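PDB 3IFR: carbohydrate kinase, FGGY from Rhodospirillum rubrum, which probably phosphorylates D-xylulose at the expense of ATP, as a sugar kinase of the FGGY family within the actin-like ATPase superfamily. Local coordinates for residues 86-91 against 161-166. Residues are numbered along the deposited sequence; the frame is centred on the assembly and turned at random.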
# COMPACT_ATOMS: atom_id res chain seq x y z
N LEU A 86 0.63 -7.42 1.14
CA LEU A 86 1.85 -7.95 1.76
C LEU A 86 2.16 -7.15 3.04
O LEU A 86 1.62 -6.07 3.27
CB LEU A 86 3.05 -7.86 0.78
CG LEU A 86 3.67 -6.48 0.47
CD1 LEU A 86 5.01 -6.59 -0.28
CD2 LEU A 86 2.69 -5.60 -0.32
N PRO A 87 3.02 -7.71 3.89
CA PRO A 87 3.47 -9.10 3.77
C PRO A 87 2.46 -10.04 4.42
O PRO A 87 2.17 -9.89 5.62
CB PRO A 87 4.77 -9.13 4.57
CG PRO A 87 5.06 -7.69 4.96
CD PRO A 87 3.76 -6.97 4.92
N ALA A 88 1.89 -10.96 3.65
CA ALA A 88 1.03 -11.95 4.23
C ALA A 88 2.01 -13.05 4.62
O ALA A 88 3.11 -13.15 4.06
CB ALA A 88 0.02 -12.44 3.21
N VAL A 89 1.63 -13.85 5.61
CA VAL A 89 2.44 -14.98 6.01
C VAL A 89 1.69 -16.26 5.72
O VAL A 89 0.67 -16.55 6.35
CB VAL A 89 2.77 -14.92 7.52
CG1 VAL A 89 3.45 -16.21 7.98
CG2 VAL A 89 3.63 -13.69 7.85
N VAL A 90 2.21 -17.00 4.74
CA VAL A 90 1.70 -18.30 4.33
C VAL A 90 2.75 -19.35 4.64
O VAL A 90 3.93 -19.16 4.25
CB VAL A 90 1.45 -18.30 2.79
CG1 VAL A 90 0.94 -19.67 2.32
CG2 VAL A 90 0.45 -17.24 2.44
N LEU A 91 2.35 -20.45 5.30
CA LEU A 91 3.23 -21.57 5.67
C LEU A 91 2.96 -22.87 4.89
O LEU A 91 1.85 -23.42 4.93
CB LEU A 91 3.17 -21.84 7.19
CG LEU A 91 3.35 -20.54 7.98
CD1 LEU A 91 3.13 -20.69 9.46
CD2 LEU A 91 4.72 -20.01 7.71
N CYS A 161 6.09 -17.84 2.67
CA CYS A 161 5.92 -16.92 1.56
C CYS A 161 4.68 -16.04 1.75
O CYS A 161 3.98 -16.19 2.75
CB CYS A 161 5.83 -17.68 0.23
SG CYS A 161 4.34 -18.68 0.01
N GLY A 162 4.39 -15.17 0.78
CA GLY A 162 3.32 -14.22 0.91
C GLY A 162 2.18 -14.68 0.04
O GLY A 162 2.24 -15.77 -0.52
N SER A 163 1.14 -13.85 -0.09
CA SER A 163 -0.08 -14.29 -0.74
C SER A 163 0.13 -14.48 -2.22
O SER A 163 -0.08 -15.56 -2.73
CB SER A 163 -1.19 -13.29 -0.53
OG SER A 163 -0.73 -12.03 -0.98
N TYR A 164 0.56 -13.43 -2.91
CA TYR A 164 0.75 -13.53 -4.35
C TYR A 164 1.94 -14.48 -4.67
O TYR A 164 1.95 -15.15 -5.73
CB TYR A 164 0.79 -12.12 -5.05
CG TYR A 164 1.87 -11.15 -4.54
CD1 TYR A 164 3.21 -11.25 -4.99
CD2 TYR A 164 1.57 -10.17 -3.60
CE1 TYR A 164 4.21 -10.38 -4.49
CE2 TYR A 164 2.53 -9.30 -3.12
CZ TYR A 164 3.85 -9.41 -3.55
OH TYR A 164 4.80 -8.54 -3.05
N ASP A 165 2.92 -14.59 -3.77
CA ASP A 165 3.98 -15.61 -4.01
C ASP A 165 3.35 -17.02 -4.09
O ASP A 165 3.72 -17.88 -4.91
CB ASP A 165 5.02 -15.62 -2.91
CG ASP A 165 5.68 -14.27 -2.68
OD1 ASP A 165 6.09 -13.62 -3.66
OD2 ASP A 165 5.85 -13.89 -1.48
N TYR A 166 2.38 -17.27 -3.21
CA TYR A 166 1.79 -18.58 -3.19
C TYR A 166 1.04 -18.88 -4.50
O TYR A 166 1.19 -19.94 -5.10
CB TYR A 166 0.91 -18.73 -1.96
CG TYR A 166 0.13 -20.00 -1.94
CD1 TYR A 166 0.79 -21.22 -1.87
CD2 TYR A 166 -1.25 -19.99 -2.02
CE1 TYR A 166 0.07 -22.41 -1.86
CE2 TYR A 166 -1.98 -21.15 -2.01
CZ TYR A 166 -1.32 -22.36 -1.91
OH TYR A 166 -2.01 -23.55 -1.89
O HOH W 1 2.20 -11.17 0.82
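V90 and C161 form an antiparallel hydrogen-bonded pair, the evidence being two reciprocal bonds: V90 N to C161 O at 2.8 Å, and C161 N to V90 O at 3.0 Å. This pair joins the short strands 90-92 and 159-161 into a two-stranded sheet in the N-terminal domain. V90 is the most covered residue of the contact, with 89 Å² of it lying against 161-166. V90 CB and C161 SG lie on the same face, 4.0 Å apart; with CG1 anti to the backbone N (chi1 179°), V90 also sets that methyl obliquely against the Y166 ring, while W55 of helix 52-70 touches V90 as well. The next step replaces an N-H donor with a carbon: G162 CA lies 3.3 Å from A88 O, a CA-H...O contact, and W181 NE1 supplies that oxygen with a conventional bond.

Toward L86 the direct pairing gives way. The methyl of A88 meets S163 CB, and a water accepts from both A88 N (2.9 Å) and S163 N, bridging the two backbones. Beyond it, L86 and Y164 cross obliquely without a direct polar bond, L86 CD1 reaching Y164 OH at 3.4 Å; that hydroxyl is hydrogen-bonded to D178. This looser end is nevertheless buried, and a bound phosphate ion, probably from the crystallisation liquor, lies about 5 Å from the L86 side chain.

G162 is the helix N-cap, and D165 OD2 accepts from its N-H through the anti lone pair (3.0 Å). Strand pairing, the D165 carboxylate and the water together imply that the N-H groups of C161, G162 and S163 each have an acceptor where the strand turns into helix 163-172.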